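Local coordinates for DNA protection during starvation protein (Mycobacterium smegmatis, PDB 2YW6), which probably protects DNA from oxidative damage by oxidising Fe(2+) with hydrogen peroxide and storing the iron as a ferric mineral inside a hollow shell of twelve subunits, at residues Val102-Ala107 with Val152-Leu156; Tyr64-Val68 with Leu137-His141; Leu31-Lys36 with Gln57-Arg62; Val116-Arg121 with Leu145-Gln149. All blocks are in the same frame, centred on the assembly; numbering follows the deposited sequence.

Contact 1: Val102-Ala107 with Val152-Leu156; sequences VQAHLA and VRAHL
L106 reaches from the first turns of helix 102-127 toward V152, H155 and L156 at the end of helix 132-155. The main interaction is apolar packing. The CG of L106 meets CG1 of V152 at 3.8 Å, the two side chains crossing at a slant. V152 sets CG1 anti to its backbone N (chi1 178°), and this methyl also lies beside the carbonyl O of L106. CB of L106 lies 3.8 Å from CD2 of L156. The two methyls of L156 divide the neighbouring helix turn between them: CD2 also approaches the carbonyl O of Q103 at 3.7 Å, and CD1 lies 3.8 Å from CA of A107.

Contacts to the imidazole form a second group. L106 turns CD2 toward CB and CG of H155, while V102 CG1 comes within 4.4 Å of H155 CD2. Both methyls approach the ring obliquely. ND1 of H155, although also close to CD2 of L106, is hydrogen-bonded to the carbonyl O of F151, one turn back. F47 of a second subunit meets the same ring edge-to-face, which brings H155 into a subunit interface as well as the intrachain pairing. From helix 47-75, V50 packs on V102 and L106, and M53 on V152 and H155.

The contact joins the start of one bundle helix to the end of the next, far from the annotated iron ligands. Lacking polar bonds between its two segments, it depends on the fit of branched aliphatic side chains around L106, with one imidazole nitrogen tied to its own helix and the ring also braced by F47 of the second subunit.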
loop_
_atom_site.group_PDB
_atom_site.type_symbol
_atom_site.label_atom_id
_atom_site.label_comp_id
_atom_site.label_asym_id
_atom_site.label_seq_id
_atom_site.Cartn_x
_atom_site.Cartn_y
_atom_site.Cartn_z
ATOM N N VAL B 102 -24.008 18.721 19.557
ATOM C CA VAL B 102 -22.581 18.987 19.516
ATOM C C VAL B 102 -22.178 20.023 20.561
ATOM O O VAL B 102 -21.099 19.925 21.157
ATOM C CB VAL B 102 -22.176 19.477 18.093
ATOM C CG1 VAL B 102 -20.792 20.111 18.100
ATOM C CG2 VAL B 102 -22.207 18.303 17.128
ATOM N N GLN B 103 -23.042 21.006 20.789
ATOM C CA GLN B 103 -22.749 22.057 21.755
ATOM C C GLN B 103 -22.590 21.476 23.156
ATOM O O GLN B 103 -21.602 21.736 23.838
ATOM C CB GLN B 103 -23.870 23.103 21.759
ATOM C CG GLN B 103 -24.366 23.521 20.379
ATOM C CD GLN B 103 -23.242 23.721 19.378
ATOM O OE1 GLN B 103 -22.639 22.758 18.905
ATOM N NE2 GLN B 103 -22.951 24.978 19.052
ATOM N N ALA B 104 -23.572 20.681 23.571
ATOM C CA ALA B 104 -23.580 20.059 24.888
ATOM C C ALA B 104 -22.414 19.109 25.108
ATOM O O ALA B 104 -21.707 19.203 26.117
ATOM C CB ALA B 104 -24.898 19.320 25.111
ATOM N N HIS B 105 -22.213 18.189 24.171
ATOM C CA HIS B 105 -21.116 17.244 24.312
ATOM C C HIS B 105 -19.755 17.923 24.258
ATOM O O HIS B 105 -18.844 17.553 25.007
ATOM C CB HIS B 105 -21.194 16.149 23.243
ATOM C CG HIS B 105 -22.201 15.086 23.543
ATOM N ND1 HIS B 105 -22.098 14.243 24.631
ATOM C CD2 HIS B 105 -23.345 14.732 22.901
ATOM C CE1 HIS B 105 -23.128 13.420 24.646
ATOM N NE2 HIS B 105 -23.902 13.692 23.609
ATOM N N LEU B 106 -19.595 18.920 23.400
ATOM C CA LEU B 106 -18.294 19.568 23.332
ATOM C C LEU B 106 -17.969 20.337 24.605
ATOM O O LEU B 106 -16.844 20.279 25.101
ATOM C CB LEU B 106 -18.207 20.450 22.083
ATOM C CG LEU B 106 -17.495 19.735 20.916
ATOM C CD1 LEU B 106 -17.858 18.255 20.836
ATOM C CD2 LEU B 106 -17.864 20.425 19.632
ATOM N N ALA B 107 -18.964 21.022 25.152
ATOM C CA ALA B 107 -18.779 21.784 26.379
ATOM C C ALA B 107 -18.351 20.834 27.491
ATOM O O ALA B 107 -17.411 21.125 28.245
ATOM C CB ALA B 107 -20.083 22.494 26.758
ATOM N N VAL B 152 -11.847 21.069 20.143
ATOM C CA VAL B 152 -13.130 21.037 20.833
ATOM C C VAL B 152 -13.586 22.470 21.098
ATOM O O VAL B 152 -14.698 22.851 20.729
ATOM C CB VAL B 152 -13.025 20.260 22.182
ATOM C CG1 VAL B 152 -14.360 20.279 22.906
ATOM C CG2 VAL B 152 -12.588 18.810 21.928
ATOM N N ARG B 153 -12.723 23.261 21.728
ATOM C CA ARG B 153 -13.030 24.657 22.044
ATOM C C ARG B 153 -13.366 25.464 20.792
ATOM O O ARG B 153 -14.238 26.344 20.823
ATOM C CB ARG B 153 -11.846 25.308 22.766
ATOM C CG ARG B 153 -11.526 24.643 24.074
ATOM C CD ARG B 153 -10.260 25.181 24.712
ATOM N NE ARG B 153 -10.258 24.891 26.142
ATOM C CZ ARG B 153 -9.279 25.217 26.978
ATOM N NH1 ARG B 153 -8.202 25.844 26.523
ATOM N NH2 ARG B 153 -9.389 24.938 28.280
ATOM N N ALA B 154 -12.660 25.164 19.700
ATOM C CA ALA B 154 -12.859 25.843 18.424
ATOM C C ALA B 154 -14.291 25.721 17.922
ATOM O O ALA B 154 -14.763 26.594 17.202
ATOM C CB ALA B 154 -11.888 25.294 17.375
ATOM N N HIS B 155 -14.983 24.643 18.280
ATOM C CA HIS B 155 -16.375 24.479 17.850
ATOM C C HIS B 155 -17.298 25.409 18.631
ATOM O O HIS B 155 -18.308 25.892 18.108
ATOM C CB HIS B 155 -16.895 23.067 18.105
ATOM C CG HIS B 155 -16.487 22.054 17.086
ATOM N ND1 HIS B 155 -15.266 21.413 17.121
ATOM C CD2 HIS B 155 -17.163 21.519 16.046
ATOM C CE1 HIS B 155 -15.214 20.523 16.147
ATOM N NE2 HIS B 155 -16.354 20.568 15.480
ATOM N N LEU B 156 -16.969 25.621 19.899
ATOM C CA LEU B 156 -17.784 26.454 20.763
ATOM C C LEU B 156 -17.490 27.944 20.585
ATOM O O LEU B 156 -17.849 28.757 21.435
ATOM C CB LEU B 156 -17.561 26.039 22.225
ATOM C CG LEU B 156 -17.725 24.552 22.560
ATOM C CD1 LEU B 156 -17.305 24.297 24.001
ATOM C CD2 LEU B 156 -19.160 24.131 22.345
#

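Contact 2: Tyr64-Val68 with Leu137-His141; sequences YADEV and LLIAH
The H141 ring is sandwiched between Y64 and a main-chain oxygen: the phenol ring covers one face in an offset stack, centroids 3.6 Å apart and planes at 15°, and the carbonyl O of L137 lies 3.2 Å above the opposite face, toward the rim. At the edge, in the ring plane, sit OE1 of E67 and CG2 of V68. H141 keeps CG beside its backbone N (chi1 -66°), which lays the ring along Y64, whose CB also rests over the imidazole as a CH-pi contact. H141 NE2 donates an almost straight hydrogen bond to OE1 of E67 (2.9 Å, 171°), meeting the carboxylate on its anti side and somewhat out of its plane. The ring's other nitrogen, ND1, is hydrogen-bonded to the hydroxyl of Y28, so bonds on both sides fix its rotation. Here helices 47-75 and 132-155 of the ferritin-like four-helix bundle run antiparallel, their local axes 11.3 Å apart. D66, next to E67 but taking no part in the pairing, is an iron ligand by similarity and forms a salt bridge with K36 of a third subunit. Beyond the ring, V68 CG2 meets CD1 of L137 at 4.1 Å, the side chains crossing at about a right angle.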
loop_
_atom_site.group_PDB
_atom_site.type_symbol
_atom_site.label_atom_id
_atom_site.label_comp_id
_atom_site.label_asym_id
_atom_site.label_seq_id
_atom_site.Cartn_x
_atom_site.Cartn_y
_atom_site.Cartn_z
ATOM N N TYR B 64 -2.085 5.418 23.976
ATOM C CA TYR B 64 -1.382 5.979 25.124
ATOM C C TYR B 64 -1.604 5.073 26.341
ATOM O O TYR B 64 -0.743 4.985 27.220
ATOM C CB TYR B 64 -1.875 7.403 25.444
ATOM C CG TYR B 64 -1.546 8.461 24.408
ATOM C CD1 TYR B 64 -0.590 8.238 23.413
ATOM C CD2 TYR B 64 -2.145 9.719 24.470
ATOM C CE1 TYR B 64 -0.243 9.239 22.510
ATOM C CE2 TYR B 64 -1.806 10.723 23.581
ATOM C CZ TYR B 64 -0.852 10.486 22.604
ATOM O OH TYR B 64 -0.508 11.505 21.729
ATOM N N ALA B 65 -2.759 4.408 26.389
ATOM C CA ALA B 65 -3.062 3.511 27.494
ATOM C C ALA B 65 -2.091 2.336 27.437
ATOM O O ALA B 65 -1.581 1.880 28.474
ATOM C CB ALA B 65 -4.497 3.014 27.401
ATOM N N ASP B 66 -1.828 1.852 26.225
ATOM C CA ASP B 66 -0.901 0.740 26.061
ATOM C C ASP B 66 0.490 1.139 26.528
ATOM O O ASP B 66 1.117 0.405 27.288
ATOM C CB ASP B 66 -0.861 0.281 24.608
ATOM C CG ASP B 66 -2.052 -0.564 24.246
ATOM O OD1 ASP B 66 -2.134 -1.040 23.093
ATOM O OD2 ASP B 66 -2.916 -0.755 25.122
ATOM N N GLU B 67 0.957 2.301 26.065
ATOM C CA GLU B 67 2.272 2.846 26.431
ATOM C C GLU B 67 2.378 2.982 27.953
ATOM O O GLU B 67 3.244 2.379 28.586
ATOM C CB GLU B 67 2.470 4.216 25.761
ATOM C CG GLU B 67 2.917 4.124 24.309
ATOM C CD GLU B 67 2.561 5.340 23.454
ATOM O OE1 GLU B 67 2.673 6.493 23.923
ATOM O OE2 GLU B 67 2.177 5.131 22.286
ATOM N N VAL B 68 1.482 3.770 28.538
ATOM C CA VAL B 68 1.483 3.956 29.973
ATOM C C VAL B 68 1.455 2.610 30.705
ATOM O O VAL B 68 2.219 2.402 31.647
ATOM C CB VAL B 68 0.287 4.831 30.402
ATOM C CG1 VAL B 68 0.155 4.860 31.899
ATOM C CG2 VAL B 68 0.503 6.247 29.905
ATOM N N LEU B 137 7.349 10.558 28.120
ATOM C CA LEU B 137 6.183 9.836 27.654
ATOM C C LEU B 137 4.970 10.730 27.870
ATOM O O LEU B 137 4.154 10.924 26.963
ATOM C CB LEU B 137 6.017 8.541 28.458
ATOM C CG LEU B 137 5.261 7.362 27.848
ATOM C CD1 LEU B 137 4.428 6.695 28.931
ATOM C CD2 LEU B 137 4.383 7.839 26.708
ATOM N N LEU B 138 4.853 11.290 29.072
ATOM C CA LEU B 138 3.715 12.149 29.365
ATOM C C LEU B 138 3.766 13.486 28.589
ATOM O O LEU B 138 2.723 14.014 28.174
ATOM C CB LEU B 138 3.600 12.390 30.878
ATOM C CG LEU B 138 3.303 11.161 31.770
ATOM C CD1 LEU B 138 2.792 11.656 33.131
ATOM C CD2 LEU B 138 2.264 10.245 31.147
ATOM N N ILE B 139 4.971 14.026 28.388
ATOM C CA ILE B 139 5.112 15.274 27.648
ATOM C C ILE B 139 4.642 15.093 26.204
ATOM O O ILE B 139 4.100 16.018 25.605
ATOM C CB ILE B 139 6.580 15.773 27.630
ATOM C CG1 ILE B 139 7.037 16.086 29.063
ATOM C CG2 ILE B 139 6.705 16.996 26.716
ATOM C CD1 ILE B 139 8.460 16.582 29.178
ATOM N N ALA B 140 4.846 13.902 25.646
ATOM C CA ALA B 140 4.430 13.640 24.269
ATOM C C ALA B 140 2.915 13.574 24.163
ATOM O O ALA B 140 2.326 14.024 23.182
ATOM C CB ALA B 140 5.048 12.342 23.756
ATOM N N HIS B 141 2.292 13.007 25.185
ATOM C CA HIS B 141 0.842 12.866 25.240
ATOM C C HIS B 141 0.133 14.204 25.417
ATOM O O HIS B 141 -0.948 14.436 24.843
ATOM C CB HIS B 141 0.458 11.965 26.411
ATOM C CG HIS B 141 0.914 10.552 26.265
ATOM N ND1 HIS B 141 0.635 9.584 27.203
ATOM C CD2 HIS B 141 1.579 9.923 25.269
ATOM C CE1 HIS B 141 1.101 8.421 26.791
ATOM N NE2 HIS B 141 1.678 8.601 25.616
#

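Contact 3: Leu31-Lys36 with Gln57-Arg62; sequences LHLTLK and QVELVR
H32 holds CG between its backbone N and carbonyl carbon (chi1 68°), which turns the imidazole toward R62; R62 swings CG beside its own backbone N (chi1 -87°) and then runs extended to NE. The result places R62 CG over one face of the H32 ring, 3.7 Å from the centroid and 15° off the normal, a CH-pi contact. Farther out, the guanidinium stands steeply to the imidazole plane and presents its edge to H32 ND1. One water links the two groups at that edge: it accepts from R62 NH2 at 2.8 Å and is hydrogen-bonded to H32 ND1 at 2.6 Å. Helices 12-41 and 47-75, the antiparallel first pair of the four-helix bundle, meet here with local axes 9.1 Å apart, and valines fill the seam. V58 presents CG2 to L35 CB at 3.6 Å and to K36 CD at 3.5 Å, while its CG1 lies over a face of the R62 guanidinium. V61 CG1 packs against H32 CB at 3.8 Å and also meets L31 CB. K36 bends at chi2 and chi4, laying its aliphatic part across V58; its NZ forms a salt bridge with D66 of a third subunit, where R62 also packs on the R62 of that chain. On the inner side of the bundle, L35 CD2 touches CG of Q57, whose NE2 is hydrogen-bonded to the hydroxyl of Y113 on helix 102-127.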
loop_
_atom_site.group_PDB
_atom_site.type_symbol
_atom_site.label_atom_id
_atom_site.label_comp_id
_atom_site.label_asym_id
_atom_site.label_seq_id
_atom_site.Cartn_x
_atom_site.Cartn_y
_atom_site.Cartn_z
ATOM N N LEU B 31 -11.096 7.891 29.496
ATOM C CA LEU B 31 -11.142 8.863 28.414
ATOM C C LEU B 31 -11.552 8.310 27.072
ATOM O O LEU B 31 -12.434 8.881 26.421
ATOM C CB LEU B 31 -9.803 9.574 28.265
ATOM C CG LEU B 31 -9.785 10.758 27.284
ATOM C CD1 LEU B 31 -11.015 11.650 27.446
ATOM C CD2 LEU B 31 -8.512 11.556 27.523
ATOM N N HIS B 32 -10.946 7.207 26.637
ATOM C CA HIS B 32 -11.342 6.695 25.336
ATOM C C HIS B 32 -12.732 6.058 25.380
ATOM O O HIS B 32 -13.426 6.016 24.371
ATOM C CB HIS B 32 -10.256 5.772 24.722
ATOM C CG HIS B 32 -10.054 4.464 25.422
ATOM N ND1 HIS B 32 -10.993 3.452 25.406
ATOM C CD2 HIS B 32 -8.982 3.968 26.086
ATOM C CE1 HIS B 32 -10.505 2.392 26.025
ATOM N NE2 HIS B 32 -9.283 2.680 26.446
ATOM N N LEU B 33 -13.160 5.599 26.553
ATOM C CA LEU B 33 -14.506 5.039 26.689
ATOM C C LEU B 33 -15.465 6.208 26.485
ATOM O O LEU B 33 -16.381 6.159 25.660
ATOM C CB LEU B 33 -14.730 4.473 28.091
ATOM C CG LEU B 33 -14.036 3.167 28.484
ATOM C CD1 LEU B 33 -14.203 2.957 29.989
ATOM C CD2 LEU B 33 -14.611 2.001 27.679
ATOM N N THR B 34 -15.240 7.268 27.255
ATOM C CA THR B 34 -16.072 8.461 27.170
ATOM C C THR B 34 -16.073 9.021 25.740
ATOM O O THR B 34 -17.136 9.282 25.175
ATOM C CB THR B 34 -15.570 9.527 28.140
ATOM O OG1 THR B 34 -15.509 8.963 29.453
ATOM C CG2 THR B 34 -16.488 10.732 28.136
ATOM N N LEU B 35 -14.878 9.202 25.168
ATOM C CA LEU B 35 -14.735 9.702 23.796
ATOM C C LEU B 35 -15.682 8.954 22.877
ATOM O O LEU B 35 -16.412 9.548 22.092
ATOM C CB LEU B 35 -13.303 9.489 23.279
ATOM C CG LEU B 35 -12.290 10.639 23.178
ATOM C CD1 LEU B 35 -12.986 11.997 23.331
ATOM C CD2 LEU B 35 -11.218 10.436 24.225
ATOM N N LYS B 36 -15.648 7.632 22.981
ATOM C CA LYS B 36 -16.492 6.775 22.163
ATOM C C LYS B 36 -17.967 7.007 22.482
ATOM O O LYS B 36 -18.800 7.074 21.573
ATOM C CB LYS B 36 -16.130 5.307 22.402
ATOM C CG LYS B 36 -15.943 4.516 21.122
ATOM C CD LYS B 36 -14.837 5.096 20.285
ATOM C CE LYS B 36 -14.675 4.309 18.990
ATOM N NZ LYS B 36 -15.915 4.379 18.200
ATOM N N GLN B 57 -8.595 10.694 17.878
ATOM C CA GLN B 57 -8.260 10.881 19.296
ATOM C C GLN B 57 -8.464 9.577 20.076
ATOM O O GLN B 57 -7.685 9.257 20.984
ATOM C CB GLN B 57 -9.117 11.996 19.917
ATOM C CG GLN B 57 -8.780 12.309 21.378
ATOM C CD GLN B 57 -7.450 13.049 21.534
ATOM O OE1 GLN B 57 -6.647 13.120 20.605
ATOM N NE2 GLN B 57 -7.214 13.593 22.714
ATOM N N VAL B 58 -9.523 8.839 19.732
ATOM C CA VAL B 58 -9.819 7.565 20.387
ATOM C C VAL B 58 -8.668 6.585 20.182
ATOM O O VAL B 58 -8.352 5.802 21.070
ATOM C CB VAL B 58 -11.126 6.886 19.832
ATOM C CG1 VAL B 58 -11.194 5.421 20.268
ATOM C CG2 VAL B 58 -12.380 7.616 20.356
ATOM N N GLU B 59 -8.051 6.615 19.005
ATOM C CA GLU B 59 -6.955 5.699 18.736
ATOM C C GLU B 59 -5.700 6.151 19.448
ATOM O O GLU B 59 -4.968 5.335 20.009
ATOM C CB GLU B 59 -6.688 5.573 17.238
ATOM C CG GLU B 59 -5.515 4.658 16.938
ATOM C CD GLU B 59 -5.437 4.260 15.487
ATOM O OE1 GLU B 59 -5.419 5.163 14.626
ATOM O OE2 GLU B 59 -5.395 3.040 15.209
ATOM N N LEU B 60 -5.463 7.457 19.432
ATOM C CA LEU B 60 -4.296 8.026 20.075
ATOM C C LEU B 60 -4.335 7.692 21.576
ATOM O O LEU B 60 -3.387 7.123 22.126
ATOM C CB LEU B 60 -4.293 9.537 19.838
ATOM C CG LEU B 60 -2.987 10.304 19.599
ATOM C CD1 LEU B 60 -2.009 9.480 18.786
ATOM C CD2 LEU B 60 -3.304 11.613 18.874
ATOM N N VAL B 61 -5.452 8.012 22.225
ATOM C CA VAL B 61 -5.616 7.764 23.657
ATOM C C VAL B 61 -5.525 6.268 24.011
ATOM O O VAL B 61 -4.929 5.902 25.024
ATOM C CB VAL B 61 -6.968 8.374 24.148
ATOM C CG1 VAL B 61 -7.278 7.950 25.593
ATOM C CG2 VAL B 61 -6.906 9.920 24.024
ATOM N N ARG B 62 -6.117 5.411 23.179
ATOM C CA ARG B 62 -6.064 3.964 23.398
ATOM C C ARG B 62 -4.605 3.505 23.364
ATOM O O ARG B 62 -4.172 2.648 24.149
ATOM C CB ARG B 62 -6.843 3.236 22.299
ATOM C CG ARG B 62 -8.315 3.080 22.588
ATOM C CD ARG B 62 -9.082 2.578 21.361
ATOM N NE ARG B 62 -10.487 2.312 21.684
ATOM C CZ ARG B 62 -11.416 1.966 20.792
ATOM N NH1 ARG B 62 -11.092 1.845 19.514
ATOM N NH2 ARG B 62 -12.678 1.751 21.170
HETATM O O HOH W 1 -12.819 2.307 23.871
#

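Contact 4: Val116-Arg121 with Leu145-Gln149; sequences VIEDTR and LEKFQ
In the second antiparallel pair of the four-helix bundle, I117 and R121 of helix 102-127 face E146 of helix 132-155, the local axes 10.6 Å apart and crossing at -158°. R121 bends at chi2 (-71°) to bring its guanidinium back toward the neighbouring helix, where NH2 forms a salt bridge with E146 OE2 at 2.9 Å. The same nitrogen makes a weak, strongly bent hydrogen bond to OE1 at 3.0 Å. The guanidinium and carboxylate planes are nearly parallel (14°) but offset, and OE2 approaches the guanidinium obliquely, near NE as well as NH2. Beneath the ion pair, I117 CG2 lies 3.6 Å from E146 CG, and its CD1 extends along the seam to CB of Q149 at 3.9 Å. Deeper still, V116 CG1 meets L145 CG at 4.1 Å, their side chains crossing at about a right angle. T120 hydrogen-bonds back within its helix, OG1 to the carbonyl O of V116 at 2.7 Å; that oxygen also accepts from T120 N on the opposite face of its plane. E146 OE1 forms a second salt bridge with R71 of a fourth subunit, so a single carboxylate serves two arginines, probably remains ionised, and couples the helix pair to the dodecamer interface.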
loop_
_atom_site.group_PDB
_atom_site.type_symbol
_atom_site.label_atom_id
_atom_site.label_comp_id
_atom_site.label_asym_id
_atom_site.label_seq_id
_atom_site.Cartn_x
_atom_site.Cartn_y
_atom_site.Cartn_z
ATOM N N VAL B 116 -7.952 16.381 32.613
ATOM C CA VAL B 116 -6.932 15.528 31.998
ATOM C C VAL B 116 -5.617 16.268 31.770
ATOM O O VAL B 116 -4.546 15.779 32.128
ATOM C CB VAL B 116 -7.449 14.944 30.644
ATOM C CG1 VAL B 116 -6.401 14.017 30.006
ATOM C CG2 VAL B 116 -8.744 14.189 30.881
ATOM N N ILE B 117 -5.707 17.457 31.187
ATOM C CA ILE B 117 -4.517 18.247 30.915
ATOM C C ILE B 117 -3.878 18.726 32.195
ATOM O O ILE B 117 -2.658 18.623 32.352
ATOM C CB ILE B 117 -4.840 19.461 30.017
ATOM C CG1 ILE B 117 -5.354 18.960 28.665
ATOM C CG2 ILE B 117 -3.593 20.346 29.852
ATOM C CD1 ILE B 117 -5.861 20.048 27.752
ATOM N N GLU B 118 -4.686 19.254 33.109
ATOM C CA GLU B 118 -4.147 19.730 34.376
ATOM C C GLU B 118 -3.456 18.579 35.117
ATOM O O GLU B 118 -2.347 18.739 35.642
ATOM C CB GLU B 118 -5.243 20.314 35.258
ATOM C CG GLU B 118 -4.684 20.966 36.507
ATOM C CD GLU B 118 -5.759 21.491 37.426
ATOM O OE1 GLU B 118 -5.413 22.121 38.447
ATOM O OE2 GLU B 118 -6.950 21.270 37.130
ATOM N N ASP B 119 -4.106 17.420 35.152
ATOM C CA ASP B 119 -3.527 16.260 35.816
ATOM C C ASP B 119 -2.236 15.809 35.147
ATOM O O ASP B 119 -1.310 15.336 35.817
ATOM C CB ASP B 119 -4.512 15.094 35.815
ATOM C CG ASP B 119 -5.612 15.262 36.844
ATOM O OD1 ASP B 119 -6.518 14.391 36.908
ATOM O OD2 ASP B 119 -5.559 16.266 37.593
ATOM N N THR B 120 -2.171 15.940 33.827
ATOM C CA THR B 120 -0.976 15.525 33.107
ATOM C C THR B 120 0.184 16.478 33.384
ATOM O O THR B 120 1.333 16.050 33.516
ATOM C CB THR B 120 -1.246 15.432 31.594
ATOM O OG1 THR B 120 -2.337 14.522 31.371
ATOM C CG2 THR B 120 -0.005 14.920 30.852
ATOM N N ARG B 121 -0.117 17.767 33.483
ATOM C CA ARG B 121 0.913 18.755 33.772
ATOM C C ARG B 121 1.577 18.478 35.123
ATOM O O ARG B 121 2.806 18.497 35.231
ATOM C CB ARG B 121 0.313 20.157 33.768
ATOM C CG ARG B 121 -0.125 20.628 32.404
ATOM C CD ARG B 121 1.066 20.923 31.520
ATOM N NE ARG B 121 0.653 21.587 30.290
ATOM C CZ ARG B 121 1.484 22.264 29.513
ATOM N NH1 ARG B 121 2.757 22.347 29.857
ATOM N NH2 ARG B 121 1.050 22.860 28.413
ATOM N N LEU B 145 -3.182 15.779 23.668
ATOM C CA LEU B 145 -4.300 16.044 24.574
ATOM C C LEU B 145 -4.711 17.506 24.510
ATOM O O LEU B 145 -5.893 17.821 24.464
ATOM C CB LEU B 145 -3.924 15.718 26.019
ATOM C CG LEU B 145 -4.151 14.305 26.563
ATOM C CD1 LEU B 145 -4.711 13.398 25.464
ATOM C CD2 LEU B 145 -2.841 13.769 27.134
ATOM N N GLU B 146 -3.732 18.401 24.515
ATOM C CA GLU B 146 -4.018 19.828 24.462
ATOM C C GLU B 146 -4.487 20.301 23.094
ATOM O O GLU B 146 -5.361 21.160 22.997
ATOM C CB GLU B 146 -2.789 20.612 24.899
ATOM C CG GLU B 146 -2.640 20.651 26.399
ATOM C CD GLU B 146 -1.277 21.114 26.836
ATOM O OE1 GLU B 146 -0.695 21.968 26.130
ATOM O OE2 GLU B 146 -0.802 20.631 27.888
ATOM N N LYS B 147 -3.900 19.751 22.036
ATOM C CA LYS B 147 -4.316 20.123 20.697
ATOM C C LYS B 147 -5.780 19.722 20.518
ATOM O O LYS B 147 -6.588 20.486 19.999
ATOM C CB LYS B 147 -3.465 19.418 19.637
ATOM C CG LYS B 147 -3.925 19.749 18.222
ATOM C CD LYS B 147 -3.639 18.639 17.222
ATOM C CE LYS B 147 -2.224 18.718 16.698
ATOM N NZ LYS B 147 -2.048 17.893 15.465
ATOM N N PHE B 148 -6.121 18.518 20.952
ATOM C CA PHE B 148 -7.488 18.043 20.821
ATOM C C PHE B 148 -8.501 18.956 21.516
ATOM O O PHE B 148 -9.568 19.241 20.961
ATOM C CB PHE B 148 -7.626 16.628 21.388
ATOM C CG PHE B 148 -8.974 16.023 21.145
ATOM C CD1 PHE B 148 -9.292 15.475 19.905
ATOM C CD2 PHE B 148 -9.944 16.040 22.142
ATOM C CE1 PHE B 148 -10.556 14.952 19.663
ATOM C CE2 PHE B 148 -11.214 15.522 21.915
ATOM C CZ PHE B 148 -11.526 14.977 20.674
ATOM N N GLN B 149 -8.169 19.393 22.732
ATOM C CA GLN B 149 -9.048 20.262 23.506
ATOM C C GLN B 149 -9.289 21.534 22.716
ATOM O O GLN B 149 -10.380 22.099 22.740
ATOM C CB GLN B 149 -8.428 20.619 24.859
ATOM C CG GLN B 149 -9.427 21.236 25.832
ATOM C CD GLN B 149 -8.767 21.960 26.996
ATOM O OE1 GLN B 149 -9.354 22.090 28.077
ATOM N NE2 GLN B 149 -7.554 22.453 26.777
#

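Contacts 3 and 4 lie near the middle of the bundle and are largely buried; each holds one antiparallel helix pair, 12-41 with 47-75 and 102-127 with 132-155. They touch across the core through Q57 on F148 and L31 on V116. Contact 2 ties the two pairs together, sharing helix 47-75 with contact 3 and helix 132-155 with contact 4. Contact 1 joins the same helices as contact 4, but at the bundle's end, about 25 Å from contact 2 between centres; both 1 and 2 are only partly buried. Contact 1 is apolar, whereas contact 2 relies on ring stacking and a histidine-carboxylate bond, contact 3 on aliphatic packing and a CH-pi contact with one bridging water, and contact 4 on a salt bridge.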